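Local atomic coordinates of lectin (PDB entry 6LI7), a protein that binds N-acetylgalactosamine through a calcium ion, as a lectin of the oyster mushroom. Residues A[259-264]-A[298-303]; A[229-234]-A[304-309]; A[265-270]-A[291-296]. All coordinates share one frame; numbering follows the deposited sequence.

Contact 1 of 3, residues A[259-264]-A[298-303]; sequences DDRYTL and NATNGG. With CA (calcium ion), chain E; NGA (2-acetamido-2-deoxy-beta-D-galactopyranose), chain I; NAG (2-acetamido-2-deoxy-beta-D-glucopyranose), chain D.
Asp-260 and Asn-301 meet at a calcium ion, beyond the end of an antiparallel strand pair. Residues 261-264 and 298-301 pair by backbone hydrogen bonds. Thr-300 N donates a hydrogen bond to Arg-261 O at 3.0 Å. Thr-263 and Asn-298 exchange bonds in both directions. Nearer the metal the pairing frays: Thr-300 O accepts only weak bonds from Asp-260 N and Arg-261 N.

Side-chain packing is modest. The aliphatic part of Arg-261 lies alongside Thr-300, with CG 3.5 Å from Thr-300 CB. Thr-300 OG1 bonds to Ser-235. Asn-298 carries a glycan, joined from its ND2 to C1 of the NAG.

Calcium is bound by Asp-259 OD1, Asp-260 OD2, Asn-301 OD1 and Gly-303 O, and by O3 and O4 of the sugar. Pro-305 O adds the seventh ligand. Asp-260 OD2 also accepts a bond from Gly-302 N at 3.0 Å, which comes from above the carboxylate plane. The Asn-301 side chain starts away from 259-264, but with CG anti to the backbone N (chi1 -172°) its end comes back and brings OD1 to the ion. OD1 also accepts from Gly-303 N in an Asx turn. Its ND2 bonds to Gly-304 O and Pro-232 O, so the amide is held at both ends.

The second carboxylate oxygens lie close to the sugar. Asp-259 OD2 is 2.5 Å from NGA O4, and Asp-260 OD1 is 2.5 Å from NGA O3. Trp-364 NE1 donates a hydrogen bond to Asp-259 OD2. Asp-259 CA and Asp-260 CA are only 3.1 Å apart, which marks a cis peptide and probably helps bring both carboxylates to one ion. Two adjacent aspartates with a cis link, completed by an asparagine and loop carbonyls, resemble the calcium-dependent sugar site of PA14-type lectins.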
loop_
_atom_site.group_PDB
_atom_site.type_symbol
_atom_site.label_atom_id
_atom_site.label_comp_id
_atom_site.label_asym_id
_atom_site.label_seq_id
_atom_site.Cartn_x
_atom_site.Cartn_y
_atom_site.Cartn_z
ATOM N N ASP A 259 -0.840 8.400 -20.966
ATOM C CA ASP A 259 -0.518 9.263 -22.112
ATOM C C ASP A 259 -1.697 9.297 -23.104
ATOM O O ASP A 259 -1.886 8.260 -23.730
ATOM C CB ASP A 259 0.735 8.769 -22.813
ATOM C CG ASP A 259 1.136 9.626 -24.008
ATOM O OD1 ASP A 259 0.313 10.471 -24.437
ATOM O OD2 ASP A 259 2.285 9.476 -24.446
ATOM N N ASP A 260 -2.653 10.154 -22.801
ATOM C CA ASP A 260 -2.534 11.615 -22.535
ATOM C C ASP A 260 -3.348 11.863 -21.271
ATOM O O ASP A 260 -2.980 12.734 -20.480
ATOM C CB ASP A 260 -2.940 12.485 -23.728
ATOM C CG ASP A 260 -1.765 12.734 -24.651
ATOM O OD1 ASP A 260 -0.842 13.445 -24.186
ATOM O OD2 ASP A 260 -1.724 12.130 -25.765
ATOM N N ARG A 261 -4.412 11.066 -21.044
ATOM C CA ARG A 261 -5.383 11.352 -19.955
ATOM C C ARG A 261 -6.245 10.106 -19.706
ATOM O O ARG A 261 -6.206 9.186 -20.533
ATOM C CB ARG A 261 -6.234 12.570 -20.338
ATOM C CG ARG A 261 -7.193 12.335 -21.504
ATOM C CD ARG A 261 -7.852 13.563 -22.144
ATOM N NE ARG A 261 -8.038 14.614 -21.167
ATOM C CZ ARG A 261 -7.351 15.762 -21.140
ATOM N NH1 ARG A 261 -6.469 16.032 -22.091
ATOM N NH2 ARG A 261 -7.548 16.636 -20.161
ATOM N N TYR A 262 -6.907 10.010 -18.550
ATOM C CA TYR A 262 -7.724 8.815 -18.230
ATOM C C TYR A 262 -8.869 9.286 -17.342
ATOM O O TYR A 262 -8.762 10.359 -16.694
ATOM C CB TYR A 262 -6.940 7.667 -17.551
ATOM C CG TYR A 262 -6.523 8.031 -16.152
ATOM C CD1 TYR A 262 -5.387 8.804 -15.924
ATOM C CD2 TYR A 262 -7.373 7.797 -15.090
ATOM C CE1 TYR A 262 -5.068 9.252 -14.641
ATOM C CE2 TYR A 262 -7.103 8.281 -13.824
ATOM C CZ TYR A 262 -5.935 8.994 -13.589
ATOM O OH TYR A 262 -5.712 9.460 -12.329
ATOM N N THR A 263 -9.893 8.440 -17.278
ATOM C CA THR A 263 -10.891 8.422 -16.192
ATOM C C THR A 263 -11.031 6.988 -15.710
ATOM O O THR A 263 -11.106 6.048 -16.583
ATOM C CB THR A 263 -12.261 8.919 -16.662
ATOM O OG1 THR A 263 -12.063 10.200 -17.249
ATOM C CG2 THR A 263 -13.260 9.018 -15.523
ATOM N N LEU A 264 -11.070 6.836 -14.392
ATOM C CA LEU A 264 -10.984 5.518 -13.750
ATOM C C LEU A 264 -12.324 5.285 -13.059
ATOM O O LEU A 264 -12.765 6.217 -12.378
ATOM C CB LEU A 264 -9.875 5.546 -12.709
ATOM C CG LEU A 264 -9.776 4.330 -11.800
ATOM C CD1 LEU A 264 -9.443 3.070 -12.574
ATOM C CD2 LEU A 264 -8.718 4.580 -10.738
ATOM N N ASN A 298 -11.301 4.721 -19.165
ATOM C CA ASN A 298 -11.372 5.438 -20.444
ATOM C C ASN A 298 -10.089 6.275 -20.560
ATOM O O ASN A 298 -9.984 7.275 -19.841
ATOM C CB ASN A 298 -12.623 6.324 -20.476
ATOM C CG ASN A 298 -12.654 7.226 -21.692
ATOM O OD1 ASN A 298 -11.834 7.093 -22.620
ATOM N ND2 ASN A 298 -13.614 8.129 -21.700
ATOM N N ALA A 299 -9.173 5.883 -21.434
ATOM C CA ALA A 299 -7.887 6.603 -21.668
ATOM C C ALA A 299 -7.923 7.226 -23.059
ATOM O O ALA A 299 -8.383 6.552 -23.980
ATOM C CB ALA A 299 -6.692 5.685 -21.518
ATOM N N THR A 300 -7.434 8.460 -23.188
ATOM C CA THR A 300 -7.521 9.233 -24.443
ATOM C C THR A 300 -6.110 9.593 -24.919
ATOM O O THR A 300 -5.357 10.139 -24.124
ATOM C CB THR A 300 -8.428 10.449 -24.221
ATOM O OG1 THR A 300 -9.725 10.034 -23.754
ATOM C CG2 THR A 300 -8.583 11.283 -25.475
ATOM N N ASN A 301 -5.812 9.318 -26.182
ATOM C CA ASN A 301 -4.614 9.807 -26.908
ATOM C C ASN A 301 -4.939 11.114 -27.666
ATOM O O ASN A 301 -5.829 11.133 -28.534
ATOM C CB ASN A 301 -4.021 8.739 -27.825
ATOM C CG ASN A 301 -2.686 9.209 -28.409
ATOM O OD1 ASN A 301 -2.048 10.061 -27.798
ATOM N ND2 ASN A 301 -2.298 8.711 -29.578
ATOM N N GLY A 302 -4.252 12.189 -27.303
ATOM C CA GLY A 302 -4.300 13.497 -27.977
ATOM C C GLY A 302 -3.414 13.539 -29.214
ATOM O O GLY A 302 -3.483 14.531 -29.940
ATOM N N GLY A 303 -2.584 12.521 -29.432
ATOM C CA GLY A 303 -1.578 12.521 -30.504
ATOM C C GLY A 303 -0.300 11.817 -30.082
ATOM O O GLY A 303 0.055 11.880 -28.901
HETATM CA CA CA E . 0.001 10.960 -26.709
HETATM C C1 NGA I . 4.195 14.017 -27.439
HETATM C C2 NGA I . 2.657 13.845 -27.580
HETATM C C3 NGA I . 2.096 13.527 -26.181
HETATM C C4 NGA I . 2.886 12.336 -25.629
HETATM C C5 NGA I . 4.431 12.452 -25.801
HETATM C C6 NGA I . 5.120 11.214 -25.271
HETATM C C7 NGA I . 1.620 14.960 -29.529
HETATM C C8 NGA I . 0.930 16.222 -29.982
HETATM N N2 NGA I . 2.025 15.007 -28.254
HETATM O O1 NGA I . 4.773 14.467 -28.615
HETATM O O3 NGA I . 0.670 13.145 -26.192
HETATM O O4 NGA I . 2.382 11.136 -26.335
HETATM O O5 NGA I . 4.730 12.684 -27.219
HETATM O O6 NGA I . 6.506 11.291 -25.336
HETATM O O7 NGA I . 1.779 14.006 -30.330
HETATM C C1 NAG D . -13.790 9.104 -22.739
HETATM C C2 NAG D . -15.207 9.704 -22.843
HETATM C C3 NAG D . -15.218 10.651 -24.038
HETATM C C4 NAG D . -14.418 11.859 -23.545
HETATM C C5 NAG D . -13.015 11.323 -23.257
HETATM C C6 NAG D . -12.068 12.352 -22.693
HETATM C C7 NAG D . -16.582 7.854 -23.459
HETATM C C8 NAG D . -17.658 6.916 -23.006
HETATM N N2 NAG D . -16.327 8.785 -22.643
HETATM O O3 NAG D . -16.535 11.041 -24.363
HETATM O O4 NAG D . -14.519 12.996 -24.443
HETATM O O5 NAG D . -13.056 10.263 -22.287
HETATM O O6 NAG D . -12.540 12.690 -21.421
HETATM O O7 NAG D . -15.895 7.890 -24.452
#

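Contact 2 of 3, residues A[229-234]-A[304-309]; sequences GAAPVG and GPAGVI. With CA (calcium ion), chain E; NGA (2-acetamido-2-deoxy-beta-D-galactopyranose), chain I.
Gly-229 and Pro-305 touch through a carbonyl oxygen and a proline ring. Gly-229 O lies 3.3 Å from Pro-305 CG and a little further from CB. Gly-229 O sits over one face of the ring and NGA O4 over the other, with Pro-305 CD 3.5 Å from NGA O4. The ring is therefore sandwiched between loop 229-234 and the bound N-acetylgalactosamine, and it meets both through carbon atoms.

Two alanines form the other apolar touch. Ala-306 points its methyl toward loop 229-234, and its CB comes 4.0 Å from Ala-231 CB. Both residues have extended backbones. Both methyls also rest on Trp-222 of strand 219-222 and on Asn-301, so this small patch is shared among four side chains. The methyl of Ala-230 lies beside the Gly-304 carbonyl instead, with CB 3.9 Å from Gly-304 O.

One hydrogen bond joins the segments. Ala-231 N donates a hydrogen bond to Gly-304 O at 3.1 Å. It is nearly straight at the hydrogen (169°), but the donor sits well above the carbonyl plane. The same oxygen accepts a bond from Asn-301 ND2. Two donors therefore hold the carbonyl just before the proline. The positive phi of Gly-304 (67°) belongs to the bend that carries the chain from one metal ligand, Gly-303 O, to the next, Pro-305 O.

The Pro-305 carbonyl does different work. Pro-305 O binds the calcium ion at 2.2 Å, and NGA O3 and O4 bind the same ion. The Pro-305 nitrogen has no hydrogen to donate, so this residue offers the site a carbonyl and a ring. In the loop, Ala-231 N helps hold the Gly-304 carbonyl and the Gly-229 carbonyl packs on the proline ring. This chemistry is consistent with a second-shell role, and probably helps place Pro-305 O for the metal.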
loop_
_atom_site.group_PDB
_atom_site.type_symbol
_atom_site.label_atom_id
_atom_site.label_comp_id
_atom_site.label_asym_id
_atom_site.label_seq_id
_atom_site.Cartn_x
_atom_site.Cartn_y
_atom_site.Cartn_z
ATOM N N GLY A 229 5.338 3.152 -32.436
ATOM C CA GLY A 229 5.593 4.217 -31.444
ATOM C C GLY A 229 4.534 5.306 -31.425
ATOM O O GLY A 229 4.772 6.381 -30.842
ATOM N N ALA A 230 3.387 5.073 -32.038
ATOM C CA ALA A 230 2.293 6.065 -32.033
ATOM C C ALA A 230 0.969 5.315 -32.122
ATOM O O ALA A 230 0.947 4.113 -32.511
ATOM C CB ALA A 230 2.461 7.072 -33.157
ATOM N N ALA A 231 -0.093 5.973 -31.705
ATOM C CA ALA A 231 -1.440 5.392 -31.839
ATOM C C ALA A 231 -2.324 6.487 -32.353
ATOM O O ALA A 231 -1.991 7.650 -32.136
ATOM C CB ALA A 231 -1.955 4.908 -30.511
ATOM N N PRO A 232 -3.506 6.143 -32.899
ATOM C CA PRO A 232 -4.439 7.159 -33.372
ATOM C C PRO A 232 -4.905 8.066 -32.237
ATOM O O PRO A 232 -4.845 7.678 -31.054
ATOM C CB PRO A 232 -5.588 6.356 -33.994
ATOM C CG PRO A 232 -5.000 4.997 -34.265
ATOM C CD PRO A 232 -3.932 4.774 -33.218
ATOM N N VAL A 233 -5.309 9.274 -32.622
ATOM C CA VAL A 233 -6.021 10.214 -31.720
ATOM C C VAL A 233 -7.349 9.538 -31.373
ATOM O O VAL A 233 -7.903 8.894 -32.244
ATOM C CB VAL A 233 -6.221 11.596 -32.356
ATOM C CG1 VAL A 233 -7.047 12.491 -31.447
ATOM C CG2 VAL A 233 -4.875 12.249 -32.691
ATOM N N GLY A 234 -7.775 9.570 -30.121
ATOM C CA GLY A 234 -9.041 8.911 -29.738
ATOM C C GLY A 234 -9.012 8.288 -28.357
ATOM O O GLY A 234 -7.913 8.252 -27.706
ATOM N N GLY A 304 0.363 11.205 -31.055
ATOM C CA GLY A 304 1.640 10.510 -30.921
ATOM C C GLY A 304 1.491 9.261 -30.068
ATOM O O GLY A 304 0.476 8.553 -30.178
ATOM N N PRO A 305 2.538 8.945 -29.266
ATOM C CA PRO A 305 2.555 7.750 -28.425
ATOM C C PRO A 305 1.333 7.802 -27.495
ATOM O O PRO A 305 0.767 8.921 -27.192
ATOM C CB PRO A 305 3.887 7.833 -27.635
ATOM C CG PRO A 305 4.796 8.725 -28.506
ATOM C CD PRO A 305 3.812 9.697 -29.157
ATOM N N ALA A 306 0.959 6.623 -27.013
ATOM C CA ALA A 306 -0.160 6.471 -26.063
ATOM C C ALA A 306 0.087 5.253 -25.179
ATOM O O ALA A 306 0.692 4.253 -25.651
ATOM C CB ALA A 306 -1.463 6.339 -26.826
ATOM N N GLY A 307 -0.466 5.304 -23.977
ATOM C CA GLY A 307 -0.399 4.155 -23.053
ATOM C C GLY A 307 -1.094 4.467 -21.762
ATOM O O GLY A 307 -1.247 5.658 -21.385
ATOM N N VAL A 308 -1.542 3.416 -21.085
ATOM C CA VAL A 308 -2.033 3.574 -19.706
ATOM C C VAL A 308 -1.306 2.532 -18.860
ATOM O O VAL A 308 -0.962 1.463 -19.347
ATOM C CB VAL A 308 -3.569 3.531 -19.644
ATOM C CG1 VAL A 308 -4.121 2.197 -20.124
ATOM C CG2 VAL A 308 -4.037 3.842 -18.249
ATOM N N ILE A 309 -0.980 2.914 -17.632
ATOM C CA ILE A 309 -0.213 2.033 -16.726
ATOM C C ILE A 309 -0.825 2.146 -15.346
ATOM O O ILE A 309 -1.198 3.239 -14.949
ATOM C CB ILE A 309 1.297 2.357 -16.726
ATOM C CG1 ILE A 309 2.075 1.291 -15.950
ATOM C CG2 ILE A 309 1.567 3.772 -16.209
ATOM C CD1 ILE A 309 3.586 1.401 -16.132
HETATM CA CA CA E . 0.001 10.960 -26.709
HETATM C C1 NGA I . 4.195 14.017 -27.439
HETATM C C2 NGA I . 2.657 13.845 -27.580
HETATM C C3 NGA I . 2.096 13.527 -26.181
HETATM C C4 NGA I . 2.886 12.336 -25.629
HETATM C C5 NGA I . 4.431 12.452 -25.801
HETATM C C6 NGA I . 5.120 11.214 -25.271
HETATM C C7 NGA I . 1.620 14.960 -29.529
HETATM C C8 NGA I . 0.930 16.222 -29.982
HETATM N N2 NGA I . 2.025 15.007 -28.254
HETATM O O1 NGA I . 4.773 14.467 -28.615
HETATM O O3 NGA I . 0.670 13.145 -26.192
HETATM O O4 NGA I . 2.382 11.136 -26.335
HETATM O O5 NGA I . 4.730 12.684 -27.219
HETATM O O6 NGA I . 6.506 11.291 -25.336
HETATM O O7 NGA I . 1.779 14.006 -30.330
#

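Contact 3 of 3, residues A[265-270]-A[291-296]; sequences YVNGAT and TFNTFA
This is an antiparallel strand pairing, buried in the seven-stranded sheet, where Tyr-265 and Val-266 of one strand face Ala-296 and Phe-295 of the other. Tyr-265 and Ala-296 are a hydrogen-bonded pair. Ala-296 N gives a bond to Tyr-265 O at 2.9 Å, and Tyr-265 N returns one to Ala-296 O. That oxygen also lies at the edge of the tyrosine ring, in its plane. Phe-340 meets the ring with its own nearly perpendicular. Val-266 and Phe-295 form the non-hydrogen-bonded pair on the other face. Their side chains run side by side, with Val-266 CG2 3.7 Å from Phe-295 CD2, and both pack on Ile-285.

Strand 261-266 then reverses through a type I' beta turn, Val-266 to Ala-269, into the edge strand 269-274. Asn-267 takes the first inner position of this turn.

Its side chain extends the pairing beyond the strand. With CG anti to the carbonyl carbon (chi1 -60°), the side chain swings back and its amide reaches strand 293-301. OD1 accepts from Thr-294 N at 2.8 Å. ND2 donates to Asn-293 OD1 at 2.7 Å, which lies in the plane of the Asn-267 amide; the two amide planes are 32° apart. Asn-267 N adds a bond to Thr-294 O in the carbonyl plane. A water accepts from Gly-268 N and donates to that same Thr-294 oxygen.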
loop_
_atom_site.group_PDB
_atom_site.type_symbol
_atom_site.label_atom_id
_atom_site.label_comp_id
_atom_site.label_asym_id
_atom_site.label_seq_id
_atom_site.Cartn_x
_atom_site.Cartn_y
_atom_site.Cartn_z
ATOM N N TYR A 265 -12.815 4.051 -13.147
ATOM C CA TYR A 265 -14.123 3.580 -12.602
ATOM C C TYR A 265 -13.896 2.289 -11.852
ATOM O O TYR A 265 -13.106 1.484 -12.298
ATOM C CB TYR A 265 -15.112 3.304 -13.737
ATOM C CG TYR A 265 -15.407 4.519 -14.570
ATOM C CD1 TYR A 265 -14.644 4.821 -15.691
ATOM C CD2 TYR A 265 -16.444 5.361 -14.223
ATOM C CE1 TYR A 265 -14.911 5.960 -16.426
ATOM C CE2 TYR A 265 -16.724 6.498 -14.948
ATOM C CZ TYR A 265 -15.965 6.775 -16.064
ATOM O OH TYR A 265 -16.222 7.925 -16.722
ATOM N N VAL A 266 -14.574 2.107 -10.731
ATOM C CA VAL A 266 -14.571 0.814 -9.986
ATOM C C VAL A 266 -16.044 0.433 -9.763
ATOM O O VAL A 266 -16.795 1.301 -9.288
ATOM C CB VAL A 266 -13.847 0.944 -8.636
ATOM C CG1 VAL A 266 -13.795 -0.383 -7.924
ATOM C CG2 VAL A 266 -12.435 1.481 -8.821
ATOM N N ASN A 267 -16.435 -0.766 -10.173
ATOM C CA ASN A 267 -17.845 -1.244 -10.152
ATOM C C ASN A 267 -18.764 -0.180 -10.722
ATOM O O ASN A 267 -19.756 0.042 -10.123
ATOM C CB ASN A 267 -18.203 -1.607 -8.720
ATOM C CG ASN A 267 -17.267 -2.703 -8.245
ATOM O OD1 ASN A 267 -16.828 -3.530 -9.067
ATOM N ND2 ASN A 267 -16.901 -2.690 -6.964
ATOM N N GLY A 268 -18.368 0.531 -11.767
ATOM C CA GLY A 268 -19.208 1.530 -12.442
ATOM C C GLY A 268 -19.160 2.895 -11.811
ATOM O O GLY A 268 -19.670 3.813 -12.439
ATOM N N ALA A 269 -18.584 3.091 -10.630
ATOM C CA ALA A 269 -18.557 4.453 -10.030
ATOM C C ALA A 269 -17.220 5.156 -10.385
ATOM O O ALA A 269 -16.188 4.499 -10.451
ATOM C CB ALA A 269 -18.764 4.368 -8.542
ATOM N N THR A 270 -17.268 6.453 -10.622
ATOM C CA THR A 270 -16.113 7.312 -10.928
ATOM C C THR A 270 -15.200 7.340 -9.717
ATOM O O THR A 270 -15.696 7.584 -8.647
ATOM C CB THR A 270 -16.573 8.700 -11.358
ATOM O OG1 THR A 270 -17.506 8.466 -12.404
ATOM C CG2 THR A 270 -15.467 9.555 -11.943
ATOM N N THR A 291 -16.466 -9.733 -3.038
ATOM C CA THR A 291 -15.925 -10.853 -3.866
ATOM C C THR A 291 -15.661 -10.439 -5.302
ATOM O O THR A 291 -14.876 -11.133 -5.934
ATOM C CB THR A 291 -16.841 -12.085 -3.813
ATOM O OG1 THR A 291 -18.108 -11.620 -4.285
ATOM C CG2 THR A 291 -16.893 -12.672 -2.422
ATOM N N PHE A 292 -16.303 -9.393 -5.818
ATOM C CA PHE A 292 -16.245 -9.113 -7.259
ATOM C C PHE A 292 -16.035 -7.630 -7.449
ATOM O O PHE A 292 -16.968 -6.826 -7.132
ATOM C CB PHE A 292 -17.508 -9.642 -7.977
ATOM C CG PHE A 292 -17.496 -9.602 -9.494
ATOM C CD1 PHE A 292 -17.722 -8.425 -10.192
ATOM C CD2 PHE A 292 -17.316 -10.766 -10.235
ATOM C CE1 PHE A 292 -17.715 -8.392 -11.591
ATOM C CE2 PHE A 292 -17.304 -10.733 -11.623
ATOM C CZ PHE A 292 -17.507 -9.543 -12.300
ATOM N N ASN A 293 -14.926 -7.276 -8.117
ATOM C CA ASN A 293 -14.651 -5.837 -8.381
ATOM C C ASN A 293 -14.097 -5.635 -9.793
ATOM O O ASN A 293 -13.178 -6.362 -10.177
ATOM C CB ASN A 293 -13.711 -5.319 -7.294
ATOM C CG ASN A 293 -14.399 -5.235 -5.947
ATOM O OD1 ASN A 293 -15.161 -4.286 -5.677
ATOM N ND2 ASN A 293 -14.078 -6.187 -5.105
ATOM N N THR A 294 -14.643 -4.655 -10.507
ATOM C CA THR A 294 -14.279 -4.357 -11.905
ATOM C C THR A 294 -13.641 -2.959 -11.993
ATOM O O THR A 294 -14.271 -1.985 -11.614
ATOM C CB THR A 294 -15.453 -4.530 -12.876
ATOM O OG1 THR A 294 -15.756 -5.928 -12.887
ATOM C CG2 THR A 294 -15.047 -4.193 -14.295
ATOM N N PHE A 295 -12.414 -2.899 -12.502
ATOM C CA PHE A 295 -11.707 -1.624 -12.764
ATOM C C PHE A 295 -11.852 -1.364 -14.257
ATOM O O PHE A 295 -11.537 -2.236 -15.100
ATOM C CB PHE A 295 -10.264 -1.733 -12.284
ATOM C CG PHE A 295 -10.132 -2.141 -10.843
ATOM C CD1 PHE A 295 -10.090 -3.478 -10.475
ATOM C CD2 PHE A 295 -10.026 -1.187 -9.846
ATOM C CE1 PHE A 295 -9.980 -3.859 -9.140
ATOM C CE2 PHE A 295 -9.910 -1.568 -8.516
ATOM C CZ PHE A 295 -9.891 -2.895 -8.158
ATOM N N ALA A 296 -12.294 -0.169 -14.574
ATOM C CA ALA A 296 -12.458 0.250 -15.973
ATOM C C ALA A 296 -11.839 1.645 -16.173
ATOM O O ALA A 296 -11.930 2.509 -15.297
ATOM C CB ALA A 296 -13.937 0.187 -16.343
HETATM O O HOH W 1 -15.826 -0.073 -13.220
#

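In the fold
After the N-terminal sheets, the first segment met is 229-234, a loop leading into strand 234-242. Segment 259-264 runs from the end of strand 249-259 into strand 261-266; 265-270 finishes that strand, turns and starts strand 269-274. The partners return in reverse order: 291-296, 298-303, 304-309. Contact 3 thus closes the innermost loop, contact 1 the next and contact 2 the outermost; none cross. Contacts 1 and 3 are successive parts of one strand pairing, their centres about 18 Å apart. The centres of contacts 1 and 2 are about 8 Å apart, and they share calcium and sugar. Contact 2 ties the loop to strand 307-316, in the five-stranded sheet that also holds strand 249-259.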